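Local structure of endo-1,4-beta-xylanase 1 (Hypocrea jecorina, 1XYN) at residues A[33-38]-A[160-165]; A[62-67]-A[77-82]; A[102-107]-A[149-154]. The protein hydrolyses internal beta-1,4-xylosidic linkages in the main chain of xylan, a plant cell wall hemicellulose, releasing xylooligosaccharides and xylose. One frame throughout, in Å; residues are numbered along the deposited sequence.

Contact 1 of 3, residues A[33-38]-A[160-165]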
ATOM      1  N   ASP A  33       6.998  -2.902   5.593  1.00 17.56           N
ATOM      2  CA  ASP A  33       6.217  -2.160   6.569  1.00 19.26           C
ATOM      3  C   ASP A  33       5.399  -3.065   7.476  1.00 20.96           C
ATOM      4  O   ASP A  33       4.862  -4.088   7.045  1.00 26.81           O
ATOM      5  CB  ASP A  33       5.282  -1.177   5.840  1.00 25.61           C
ATOM      6  CG  ASP A  33       4.488  -0.283   6.796  1.00 29.00           C
ATOM      7  OD1 ASP A  33       5.062   0.174   7.808  1.00 26.57           O
ATOM      8  OD2 ASP A  33       3.290  -0.027   6.527  1.00 29.61           O
ATOM      9  N   PHE A  34       5.294  -2.651   8.731  1.00 20.35           N
ATOM     10  CA  PHE A  34       4.534  -3.362   9.741  1.00 13.91           C
ATOM     11  C   PHE A  34       4.047  -2.325  10.754  1.00 17.31           C
ATOM     12  O   PHE A  34       4.715  -1.310  10.993  1.00 15.00           O
ATOM     13  CB  PHE A  34       5.417  -4.401  10.441  1.00 13.58           C
ATOM     14  CG  PHE A  34       6.550  -3.806  11.232  1.00  8.16           C
ATOM     15  CD1 PHE A  34       7.751  -3.488  10.620  1.00  5.22           C
ATOM     16  CD2 PHE A  34       6.408  -3.549  12.590  1.00 10.21           C
ATOM     17  CE1 PHE A  34       8.801  -2.918  11.352  1.00  7.38           C
ATOM     18  CE2 PHE A  34       7.451  -2.978  13.328  1.00  9.63           C
ATOM     19  CZ  PHE A  34       8.648  -2.664  12.703  1.00  7.62           C
ATOM     20  N   VAL A  35       2.862  -2.555  11.303  1.00 16.26           N
ATOM     21  CA  VAL A  35       2.290  -1.666  12.304  1.00 13.32           C
ATOM     22  C   VAL A  35       1.810  -2.537  13.459  1.00 15.22           C
ATOM     23  O   VAL A  35       0.830  -3.269  13.314  1.00 16.66           O
ATOM     24  CB  VAL A  35       1.064  -0.887  11.755  1.00 16.29           C
ATOM     25  CG1 VAL A  35       0.605   0.155  12.777  1.00 11.33           C
ATOM     26  CG2 VAL A  35       1.383  -0.240  10.420  1.00 10.35           C
ATOM     27  N   VAL A  36       2.510  -2.488  14.593  1.00 11.30           N
ATOM     28  CA  VAL A  36       2.111  -3.280  15.755  1.00  9.06           C
ATOM     29  C   VAL A  36       1.974  -2.394  16.980  1.00 13.86           C
ATOM     30  O   VAL A  36       2.680  -1.397  17.122  1.00 16.66           O
ATOM     31  CB  VAL A  36       3.140  -4.374  16.109  1.00  9.23           C
ATOM     32  CG1 VAL A  36       3.267  -5.387  14.989  1.00  6.90           C
ATOM     33  CG2 VAL A  36       4.482  -3.742  16.452  1.00  7.58           C
ATOM     34  N   GLY A  37       1.100  -2.791  17.894  1.00  9.97           N
ATOM     35  CA  GLY A  37       0.907  -2.027  19.109  1.00  6.77           C
ATOM     36  C   GLY A  37      -0.374  -2.461  19.775  1.00  7.01           C
ATOM     37  O   GLY A  37      -1.081  -3.326  19.255  1.00  7.28           O
ATOM     38  N   VAL A  38      -0.681  -1.862  20.917  1.00  8.04           N
ATOM     39  CA  VAL A  38      -1.892  -2.207  21.658  1.00 12.42           C
ATOM     40  C   VAL A  38      -2.699  -0.972  22.041  1.00  8.39           C
ATOM     41  O   VAL A  38      -2.161   0.125  22.155  1.00 14.02           O
ATOM     42  CB  VAL A  38      -1.563  -3.040  22.931  1.00 11.83           C
ATOM     43  CG1 VAL A  38      -0.810  -4.308  22.546  1.00  6.53           C
ATOM     44  CG2 VAL A  38      -0.767  -2.216  23.932  1.00  9.11           C
ATOM     45  N   VAL A 160      -4.578   2.885  18.902  1.00 16.05           N
ATOM     46  CA  VAL A 160      -3.488   2.201  19.583  1.00 11.57           C
ATOM     47  C   VAL A 160      -2.229   3.045  19.638  1.00  9.21           C
ATOM     48  O   VAL A 160      -2.179   4.130  19.086  1.00 11.90           O
ATOM     49  CB  VAL A 160      -3.116   0.866  18.848  1.00  8.97           C
ATOM     50  CG1 VAL A 160      -4.267  -0.146  18.920  1.00  7.36           C
ATOM     51  CG2 VAL A 160      -2.749   1.142  17.397  1.00 12.91           C
ATOM     52  N   VAL A 161      -1.255   2.562  20.399  1.00 10.95           N
ATOM     53  CA  VAL A 161       0.058   3.173  20.502  1.00  9.07           C
ATOM     54  C   VAL A 161       0.830   2.160  19.663  1.00 12.17           C
ATOM     55  O   VAL A 161       0.905   0.989  20.026  1.00  7.57           O
ATOM     56  CB  VAL A 161       0.586   3.150  21.937  1.00  7.81           C
ATOM     57  CG1 VAL A 161       2.059   3.535  21.966  1.00 12.11           C
ATOM     58  CG2 VAL A 161      -0.221   4.097  22.795  1.00 15.98           C
ATOM     59  N   ALA A 162       1.338   2.585  18.514  1.00 12.81           N
ATOM     60  CA  ALA A 162       2.037   1.666  17.628  1.00 11.82           C
ATOM     61  C   ALA A 162       3.441   2.059  17.188  1.00 14.52           C
ATOM     62  O   ALA A 162       3.848   3.223  17.256  1.00 12.88           O
ATOM     63  CB  ALA A 162       1.162   1.388  16.399  1.00  9.78           C
ATOM     64  N   VAL A 163       4.195   1.045  16.781  1.00 12.91           N
ATOM     65  CA  VAL A 163       5.546   1.219  16.275  1.00 12.25           C
ATOM     66  C   VAL A 163       5.415   0.761  14.836  1.00 12.10           C
ATOM     67  O   VAL A 163       4.763  -0.249  14.561  1.00 12.70           O
ATOM     68  CB  VAL A 163       6.564   0.317  17.013  1.00 14.08           C
ATOM     69  CG1 VAL A 163       7.892   0.311  16.281  1.00 18.46           C
ATOM     70  CG2 VAL A 163       6.776   0.814  18.435  1.00 16.66           C
ATOM     71  N   GLU A 164       5.966   1.535  13.913  1.00 10.65           N
ATOM     72  CA  GLU A 164       5.887   1.197  12.496  1.00 11.62           C
ATOM     73  C   GLU A 164       7.260   1.380  11.886  1.00 13.26           C
ATOM     74  O   GLU A 164       7.996   2.289  12.263  1.00 12.01           O
ATOM     75  CB  GLU A 164       4.852   2.085  11.792  1.00 12.98           C
ATOM     76  CG  GLU A 164       4.808   1.941  10.268  1.00  4.97           C
ATOM     77  CD  GLU A 164       3.595   2.620   9.622  1.00 14.76           C
ATOM     78  OE1 GLU A 164       2.873   3.362  10.323  1.00 15.48           O
ATOM     79  OE2 GLU A 164       3.360   2.407   8.408  1.00 17.20           O
ATOM     80  N   GLY A 165       7.630   0.487  10.972  1.00 15.40           N
ATOM     81  CA  GLY A 165       8.938   0.601  10.365  1.00 14.36           C
ATOM     82  C   GLY A 165       9.159  -0.208   9.107  1.00 15.34           C
ATOM     83  O   GLY A 165       8.291  -0.967   8.668  1.00 15.80           O
TER
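The ring of F34 lies over the backbone of G165. The amide N of G165 sits 3.6 Å above the ring plane, offset toward the rim. F34 CD1 comes to 3.2 Å from the carbonyl O of G165. CG of F34 stands between its own backbone N and carbonyl carbon (chi1 65°), and the ring then reaches across to the other strand. A side chain at G165 would press on this ring, so the glycine leaves room for it. At G37 a CB would point at the partner strand and run into V161 O, so a larger residue would probably not fit in this conformation.

The strands are antiparallel. V36 and V163 form a hydrogen-bonded pair: V163 N gives a 2.9 Å bond to V36 O, and V36 N a 3.2 Å bond to V163 O. V161 N donates to V38 O at 3.1 Å, from above the carbonyl plane. The F34-G165 backbone bonds are weak.

On the opposite face lies E164, the predicted proton donor. Its CG is anti to the backbone N and the chain runs on extended. V35 CG2 packs on E164 CD at 3.7 Å. D33 brings a second carboxylate to the same place, with OD1 2.9 Å from E164 OE2. The two groups are nearly coplanar, 23° apart, but this is a close approach of like groups and not a hydrogen bond. E164 OE1 is hydrogen-bonded to Y77 OH, a probable substrate-binding residue.

This pairing belongs to the beta-jelly roll of family 11 xylanases. Strand 34-40 is flanked by strand 5-10, and strand 155-166 by strand 60-70. F34, V36, V38, V161 and V163 face the second sheet, where strands 14-19, 23-30 and 168-177 supply their packing partners.

Contact 2 of 3, residues A[62-67]-A[77-82]. With CA (calcium ion), chain B.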
ATOM      1  N   LEU A  62       8.881   4.753  13.557  1.00 17.08           N
ATOM      2  CA  LEU A  62       7.960   5.732  14.135  1.00 15.66           C
ATOM      3  C   LEU A  62       7.264   5.230  15.399  1.00 17.27           C
ATOM      4  O   LEU A  62       6.784   4.096  15.435  1.00 16.33           O
ATOM      5  CB  LEU A  62       6.858   6.085  13.120  1.00 19.88           C
ATOM      6  CG  LEU A  62       7.115   6.058  11.608  1.00 16.25           C
ATOM      7  CD1 LEU A  62       5.810   6.304  10.854  1.00 13.76           C
ATOM      8  CD2 LEU A  62       8.154   7.092  11.225  1.00 16.60           C
ATOM      9  N   LEU A  63       7.240   6.057  16.443  1.00 15.03           N
ATOM     10  CA  LEU A  63       6.535   5.720  17.682  1.00 12.58           C
ATOM     11  C   LEU A  63       5.387   6.731  17.762  1.00 14.32           C
ATOM     12  O   LEU A  63       5.621   7.936  17.881  1.00 13.64           O
ATOM     13  CB  LEU A  63       7.454   5.847  18.900  1.00 13.01           C
ATOM     14  CG  LEU A  63       6.811   5.543  20.265  1.00 14.13           C
ATOM     15  CD1 LEU A  63       6.267   4.109  20.303  1.00 14.46           C
ATOM     16  CD2 LEU A  63       7.823   5.774  21.382  1.00  8.74           C
ATOM     17  N   SER A  64       4.148   6.257  17.694  1.00 12.04           N
ATOM     18  CA  SER A  64       3.030   7.181  17.713  1.00 16.24           C
ATOM     19  C   SER A  64       1.680   6.617  18.098  1.00 17.15           C
ATOM     20  O   SER A  64       1.459   5.409  18.056  1.00 18.39           O
ATOM     21  CB  SER A  64       2.871   7.791  16.317  1.00 23.60           C
ATOM     22  OG  SER A  64       2.504   6.811  15.354  1.00 13.36           O
ATOM     23  N   VAL A  65       0.785   7.512  18.505  1.00 14.64           N
ATOM     24  CA  VAL A  65      -0.577   7.115  18.800  1.00 11.26           C
ATOM     25  C   VAL A  65      -1.093   7.026  17.368  1.00 10.11           C
ATOM     26  O   VAL A  65      -0.852   7.931  16.563  1.00 15.84           O
ATOM     27  CB  VAL A  65      -1.353   8.194  19.603  1.00 10.25           C
ATOM     28  CG1 VAL A  65      -2.836   7.826  19.687  1.00 10.26           C
ATOM     29  CG2 VAL A  65      -0.759   8.341  21.026  1.00  4.86           C
ATOM     30  N   TYR A  66      -1.681   5.887  17.021  1.00 11.05           N
ATOM     31  CA  TYR A  66      -2.190   5.630  15.678  1.00  9.25           C
ATOM     32  C   TYR A  66      -3.652   5.200  15.743  1.00 11.78           C
ATOM     33  O   TYR A  66      -4.064   4.522  16.686  1.00 13.40           O
ATOM     34  CB  TYR A  66      -1.328   4.526  15.028  1.00  6.44           C
ATOM     35  CG  TYR A  66      -1.853   3.962  13.725  1.00 10.62           C
ATOM     36  CD1 TYR A  66      -1.682   4.645  12.524  1.00  9.68           C
ATOM     37  CD2 TYR A  66      -2.501   2.725  13.688  1.00  2.12           C
ATOM     38  CE1 TYR A  66      -2.140   4.107  11.323  1.00  8.81           C
ATOM     39  CE2 TYR A  66      -2.958   2.191  12.508  1.00 10.58           C
ATOM     40  CZ  TYR A  66      -2.774   2.883  11.323  1.00 12.50           C
ATOM     41  OH  TYR A  66      -3.215   2.337  10.139  1.00 16.10           O
ATOM     42  N   GLY A  67      -4.430   5.571  14.734  1.00 10.22           N
ATOM     43  CA  GLY A  67      -5.828   5.196  14.729  1.00  6.26           C
ATOM     44  C   GLY A  67      -6.557   5.437  13.422  1.00 11.30           C
ATOM     45  O   GLY A  67      -5.974   5.878  12.424  1.00  8.38           O
ATOM     46  N   TYR A  77      -2.120   9.928  12.858  1.00  7.50           N
ATOM     47  CA  TYR A  77      -0.912   9.641  13.619  1.00 11.27           C
ATOM     48  C   TYR A  77      -0.592  10.849  14.471  1.00 10.64           C
ATOM     49  O   TYR A  77      -0.848  11.985  14.081  1.00 12.14           O
ATOM     50  CB  TYR A  77       0.317   9.444  12.714  1.00  9.41           C
ATOM     51  CG  TYR A  77       0.329   8.256  11.777  1.00  9.57           C
ATOM     52  CD1 TYR A  77      -0.583   8.165  10.731  1.00  9.34           C
ATOM     53  CD2 TYR A  77       1.313   7.266  11.886  1.00  6.77           C
ATOM     54  CE1 TYR A  77      -0.523   7.136   9.816  1.00 15.00           C
ATOM     55  CE2 TYR A  77       1.385   6.223  10.972  1.00  9.33           C
ATOM     56  CZ  TYR A  77       0.458   6.168   9.934  1.00 16.30           C
ATOM     57  OH  TYR A  77       0.496   5.162   8.997  1.00 20.31           O
ATOM     58  N   ILE A  78      -0.005  10.585  15.629  1.00 10.88           N
ATOM     59  CA  ILE A  78       0.441  11.618  16.543  1.00  8.53           C
ATOM     60  C   ILE A  78       1.801  11.070  16.924  1.00 12.52           C
ATOM     61  O   ILE A  78       1.938  10.316  17.895  1.00 13.08           O
ATOM     62  CB  ILE A  78      -0.466  11.766  17.782  1.00  9.92           C
ATOM     63  CG1 ILE A  78      -1.851  12.267  17.357  1.00  6.03           C
ATOM     64  CG2 ILE A  78       0.162  12.760  18.765  1.00  2.00           C
ATOM     65  CD1 ILE A  78      -2.905  12.178  18.435  1.00  4.23           C
ATOM     66  N   MET A  79       2.773  11.350  16.058  1.00  9.97           N
ATOM     67  CA  MET A  79       4.140  10.887  16.229  1.00 12.05           C
ATOM     68  C   MET A  79       4.876  11.564  17.354  1.00  8.34           C
ATOM     69  O   MET A  79       5.022  12.778  17.357  1.00 16.78           O
ATOM     70  CB  MET A  79       4.917  11.066  14.928  1.00 18.34           C
ATOM     71  CG  MET A  79       4.578  10.049  13.874  1.00 21.80           C
ATOM     72  SD  MET A  79       5.321  10.449  12.294  1.00 24.31           S
ATOM     73  CE  MET A  79       3.914  10.156  11.228  1.00 15.85           C
ATOM     74  N   GLU A  80       5.327  10.763  18.311  1.00  5.71           N
ATOM     75  CA  GLU A  80       6.070  11.260  19.453  1.00  5.86           C
ATOM     76  C   GLU A  80       7.541  11.104  19.169  1.00 10.36           C
ATOM     77  O   GLU A  80       8.396  11.754  19.783  1.00 10.79           O
ATOM     78  CB  GLU A  80       5.687  10.485  20.716  1.00 13.66           C
ATOM     79  CG  GLU A  80       4.211  10.613  21.070  1.00 13.48           C
ATOM     80  CD  GLU A  80       3.825  12.040  21.410  1.00 17.05           C
ATOM     81  OE1 GLU A  80       4.407  12.594  22.359  1.00 20.19           O
ATOM     82  OE2 GLU A  80       2.937  12.606  20.738  1.00 18.36           O
ATOM     83  N   ASP A  81       7.817  10.285  18.163  1.00 13.77           N
ATOM     84  CA  ASP A  81       9.169  10.003  17.748  1.00  9.95           C
ATOM     85  C   ASP A  81       9.158   9.438  16.345  1.00  4.97           C
ATOM     86  O   ASP A  81       8.206   8.770  15.944  1.00  3.32           O
ATOM     87  CB  ASP A  81       9.764   8.996  18.713  1.00 19.99           C
ATOM     88  CG  ASP A  81      11.239   8.838  18.555  1.00 23.09           C
ATOM     89  OD1 ASP A  81      11.910   9.707  17.954  1.00 22.60           O
ATOM     90  OD2 ASP A  81      11.714   7.811  19.056  1.00 31.30           O
ATOM     91  N   ASN A  82      10.215   9.728  15.597  1.00  4.57           N
ATOM     92  CA  ASN A  82      10.351   9.259  14.223  1.00 11.21           C
ATOM     93  C   ASN A  82      11.789   9.411  13.734  1.00 14.09           C
ATOM     94  O   ASN A  82      12.507  10.337  14.147  1.00 15.71           O
ATOM     95  CB  ASN A  82       9.385   9.991  13.272  1.00 16.86           C
ATOM     96  CG  ASN A  82       9.772  11.452  13.022  1.00 23.95           C
ATOM     97  OD1 ASN A  82      10.181  11.811  11.913  1.00 28.36           O
ATOM     98  ND2 ASN A  82       9.612  12.304  14.040  1.00 24.39           N
TER
HETATM   99 CA    CA B 601      14.278   8.454  19.106  1.00 15.51          CA
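Y77 turns one face of its ring to the edge of Y66. Y66 CD1 stands 3.6 Å above the Y77 plane, over its centre. The stack is T-shaped, with centroids of the Y66 and Y77 rings 4.9 Å apart and planes at 69°. Both tyrosines probably bind substrate, as in relatives. Y66 OH is hydrogen-bonded to E75, the predicted nucleophile, and Y77 OH to E164. An alanine at Y77 would remove the ring and hydroxyl, and would probably leave the Y66 edge without its aromatic face and E164 OE1 without this partner.

I78 is on the other face, its CB against that of V65. I78 N bonds to V65 O at 2.9 Å, and V65 N bonds back to I78 O. M79 lays CG 3.7 Å from S64 CB, while its CE approaches L62 CD1.

At E80 the hairpin formed by strands 60-70 and 74-79 meets a classic beta bulge, and the chain turns a corner. L63 O is gripped by two donors, E80 N at 2.9 Å and D81 N at 3.2 Å. The E80 carboxylate makes a salt bridge to R132.

D81 O accepts from L63 N. The side chain of D81 has CG anti to the backbone N (chi1 -168°), and its OD2 binds calcium at 2.6 Å, with H83 as the other protein ligand. N82 CB packs on L62 CD2 at 3.8 Å.

Contact 3 of 3, residues A[102-107]-A[149-154]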
ATOM      1  N   TYR A 102       3.859  20.577  17.571  1.00 11.60           N
ATOM      2  CA  TYR A 102       3.711  19.541  16.557  1.00 16.98           C
ATOM      3  C   TYR A 102       3.399  20.180  15.217  1.00 15.62           C
ATOM      4  O   TYR A 102       2.598  21.107  15.150  1.00 19.72           O
ATOM      5  CB  TYR A 102       2.535  18.612  16.899  1.00 16.29           C
ATOM      6  CG  TYR A 102       2.724  17.753  18.124  1.00 13.55           C
ATOM      7  CD1 TYR A 102       2.775  18.318  19.400  1.00 16.17           C
ATOM      8  CD2 TYR A 102       2.844  16.368  18.007  1.00 14.80           C
ATOM      9  CE1 TYR A 102       2.945  17.524  20.538  1.00 18.40           C
ATOM     10  CE2 TYR A 102       3.013  15.563  19.133  1.00 18.79           C
ATOM     11  CZ  TYR A 102       3.064  16.147  20.391  1.00 21.18           C
ATOM     12  OH  TYR A 102       3.249  15.354  21.496  1.00 21.47           O
ATOM     13  N   THR A 103       4.028  19.701  14.150  1.00 16.92           N
ATOM     14  CA  THR A 103       3.713  20.232  12.832  1.00 17.01           C
ATOM     15  C   THR A 103       2.621  19.316  12.273  1.00 14.02           C
ATOM     16  O   THR A 103       2.745  18.091  12.280  1.00 15.21           O
ATOM     17  CB  THR A 103       4.943  20.294  11.891  1.00  9.41           C
ATOM     18  OG1 THR A 103       5.399  18.973  11.595  1.00 28.95           O
ATOM     19  CG2 THR A 103       6.071  21.067  12.550  1.00 16.41           C
ATOM     20  N   ILE A 104       1.510  19.914  11.884  1.00 15.95           N
ATOM     21  CA  ILE A 104       0.388  19.159  11.359  1.00 13.64           C
ATOM     22  C   ILE A 104       0.502  19.020   9.848  1.00 17.16           C
ATOM     23  O   ILE A 104       0.885  19.965   9.168  1.00 14.48           O
ATOM     24  CB  ILE A 104      -0.931  19.842  11.746  1.00  7.13           C
ATOM     25  CG1 ILE A 104      -1.007  19.954  13.273  1.00  5.68           C
ATOM     26  CG2 ILE A 104      -2.130  19.077  11.190  1.00 11.00           C
ATOM     27  CD1 ILE A 104      -2.186  20.754  13.771  1.00  8.67           C
ATOM     28  N   TRP A 105       0.224  17.815   9.350  1.00 13.99           N
ATOM     29  CA  TRP A 105       0.271  17.508   7.923  1.00  9.72           C
ATOM     30  C   TRP A 105      -1.018  16.822   7.515  1.00 10.44           C
ATOM     31  O   TRP A 105      -1.704  16.217   8.337  1.00 10.21           O
ATOM     32  CB  TRP A 105       1.405  16.524   7.589  1.00 10.93           C
ATOM     33  CG  TRP A 105       2.772  16.952   7.960  1.00  8.45           C
ATOM     34  CD1 TRP A 105       3.294  17.039   9.222  1.00 10.67           C
ATOM     35  CD2 TRP A 105       3.828  17.297   7.063  1.00 11.95           C
ATOM     36  NE1 TRP A 105       4.614  17.405   9.165  1.00  5.87           N
ATOM     37  CE2 TRP A 105       4.973  17.574   7.853  1.00  9.70           C
ATOM     38  CE3 TRP A 105       3.925  17.395   5.667  1.00 13.58           C
ATOM     39  CZ2 TRP A 105       6.205  17.947   7.293  1.00  6.01           C
ATOM     40  CZ3 TRP A 105       5.150  17.761   5.106  1.00 17.80           C
ATOM     41  CH2 TRP A 105       6.276  18.033   5.925  1.00 14.64           C
ATOM     42  N   GLU A 106      -1.357  16.940   6.241  1.00 12.96           N
ATOM     43  CA  GLU A 106      -2.521  16.266   5.691  1.00 13.98           C
ATOM     44  C   GLU A 106      -1.962  15.568   4.464  1.00 17.31           C
ATOM     45  O   GLU A 106      -1.169  16.145   3.712  1.00 15.59           O
ATOM     46  CB  GLU A 106      -3.637  17.230   5.291  1.00 13.27           C
ATOM     47  CG  GLU A 106      -4.786  16.512   4.554  1.00 25.52           C
ATOM     48  CD  GLU A 106      -6.086  17.314   4.483  1.00 34.01           C
ATOM     49  OE1 GLU A 106      -6.039  18.520   4.158  1.00 38.24           O
ATOM     50  OE2 GLU A 106      -7.162  16.730   4.749  1.00 33.23           O
ATOM     51  N   ASN A 107      -2.349  14.314   4.280  1.00 15.69           N
ATOM     52  CA  ASN A 107      -1.868  13.538   3.154  1.00 11.78           C
ATOM     53  C   ASN A 107      -3.006  12.690   2.644  1.00 13.66           C
ATOM     54  O   ASN A 107      -4.044  12.578   3.295  1.00 15.69           O
ATOM     55  CB  ASN A 107      -0.703  12.649   3.598  1.00 15.97           C
ATOM     56  CG  ASN A 107      -0.045  11.929   2.439  1.00 24.48           C
ATOM     57  OD1 ASN A 107      -0.016  12.434   1.313  1.00 28.20           O
ATOM     58  ND2 ASN A 107       0.504  10.753   2.709  1.00 30.57           N
ATOM     59  N   LEU A 149      -8.222  23.438  11.414  1.00 17.68           N
ATOM     60  CA  LEU A 149      -7.499  23.606  10.160  1.00 13.16           C
ATOM     61  C   LEU A 149      -8.227  22.923   9.005  1.00 12.24           C
ATOM     62  O   LEU A 149      -7.696  22.828   7.897  1.00  7.61           O
ATOM     63  CB  LEU A 149      -6.085  23.044  10.288  1.00 17.81           C
ATOM     64  CG  LEU A 149      -5.176  23.769  11.288  1.00 21.73           C
ATOM     65  CD1 LEU A 149      -3.895  22.971  11.536  1.00 19.58           C
ATOM     66  CD2 LEU A 149      -4.857  25.161  10.773  1.00 16.29           C
ATOM     67  N   GLY A 150      -9.446  22.455   9.269  1.00  8.64           N
ATOM     68  CA  GLY A 150     -10.224  21.788   8.235  1.00 18.64           C
ATOM     69  C   GLY A 150     -10.033  20.278   8.139  1.00 19.05           C
ATOM     70  O   GLY A 150     -10.532  19.640   7.212  1.00 15.63           O
ATOM     71  N   LEU A 151      -9.273  19.713   9.072  1.00 22.37           N
ATOM     72  CA  LEU A 151      -9.036  18.274   9.098  1.00 19.97           C
ATOM     73  C   LEU A 151     -10.182  17.656   9.906  1.00 17.18           C
ATOM     74  O   LEU A 151     -10.121  17.527  11.131  1.00 13.46           O
ATOM     75  CB  LEU A 151      -7.652  17.961   9.694  1.00 17.02           C
ATOM     76  CG  LEU A 151      -6.465  18.686   9.036  1.00 16.14           C
ATOM     77  CD1 LEU A 151      -5.150  18.093   9.513  1.00 19.67           C
ATOM     78  CD2 LEU A 151      -6.555  18.589   7.522  1.00 17.57           C
ATOM     79  N   HIS A 152     -11.234  17.305   9.173  1.00 16.29           N
ATOM     80  CA  HIS A 152     -12.476  16.747   9.704  1.00 18.30           C
ATOM     81  C   HIS A 152     -12.464  15.225   9.990  1.00 21.10           C
ATOM     82  O   HIS A 152     -12.185  14.413   9.099  1.00 20.75           O
ATOM     83  CB  HIS A 152     -13.581  17.105   8.695  1.00 20.21           C
ATOM     84  CG  HIS A 152     -14.971  16.827   9.165  1.00 18.02           C
ATOM     85  ND1 HIS A 152     -15.828  15.985   8.488  1.00 18.68           N
ATOM     86  CD2 HIS A 152     -15.672  17.311  10.218  1.00 20.87           C
ATOM     87  CE1 HIS A 152     -16.996  15.960   9.104  1.00 22.54           C
ATOM     88  NE2 HIS A 152     -16.929  16.760  10.154  1.00 26.21           N
ATOM     89  N   LEU A 153     -12.801  14.850  11.230  1.00 21.58           N
ATOM     90  CA  LEU A 153     -12.858  13.439  11.653  1.00 21.75           C
ATOM     91  C   LEU A 153     -14.295  12.917  11.727  1.00 20.12           C
ATOM     92  O   LEU A 153     -15.243  13.698  11.856  1.00 26.30           O
ATOM     93  CB  LEU A 153     -12.208  13.244  13.025  1.00 17.83           C
ATOM     94  CG  LEU A 153     -10.694  13.314  13.211  1.00 23.50           C
ATOM     95  CD1 LEU A 153     -10.349  12.990  14.648  1.00 20.00           C
ATOM     96  CD2 LEU A 153     -10.018  12.318  12.289  1.00 32.95           C
ATOM     97  N   GLY A 154     -14.449  11.598  11.644  1.00 20.92           N
ATOM     98  CA  GLY A 154     -15.765  10.979  11.715  1.00 24.30           C
ATOM     99  C   GLY A 154     -15.931  10.172  12.990  1.00 26.26           C
ATOM    100  O   GLY A 154     -15.472  10.603  14.053  1.00 29.96           O
TER
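I104 and L149 meet tip to tip, CD1 of I104 against CD1 of L149 at 3.6 Å. I104 has a second apolar partner in L151. Here the side chains slide past each other in opposite directions, and I104 CG2 touches L151 CD1 at 3.6 Å. The two branches of I104 thus serve two leucines. CG1 is anti to the carbonyl carbon (chi1 -58°), and chi2 near 180° extends CD1 to L149, while CG2 goes to L151.

L151 also packs against a charged group. Its CD2 methyl packs on the carboxylate of E106, 3.3 Å from E106 CD. The same CD2 is 3.4 Å from both E106 OE1 and E106 OE2, so the methyl is centred on the group. CB and CG of E106 also lie beside this methyl. The charged end has a long, weak ion pair with K92.

No hydrogen bond joins the segments. Within 102-107, W105 points away from the leucines, and its NE1 donates to T103 OG1 at 3.0 Å, with the acceptor 28° out of the indole plane. In segment 149-154, G150 has a positive phi and is the C-prime residue of a Schellman motif, in which L151 N bonds to W146 O. L151 is then the centre of an inverse gamma turn.

The contact joins the loop after helix 139-148 to strand 100-109. I104 packs on A145 and W146 of the helix and on V95 of strand 90-97. L149 rests on K92 of that strand, and L151 on Y124 of strand 119-128.

Contacts 1 and 2 are neighbours in one sheet, with centres about 9 Å apart. Strands 155-166 and 60-70 join them: V160 O is 2.8 Å from Y66 N, and A162 N is 2.9 Å from S64 O, both probable hydrogen bonds. Together they set E164 beside Y77, while Y66 of contact 2 meets E75, the predicted nucleophile. The calcium lies at the far end of contact 2, about 11 Å from the side chain of V163. Contact 3 is more peripheral, its centre about 14 Å from that of contact 2 and about 20 Å from that of contact 1. It meets contact 2 through a hydrogen bond between E80 OE2 and Y102 OH, 2.9 Å.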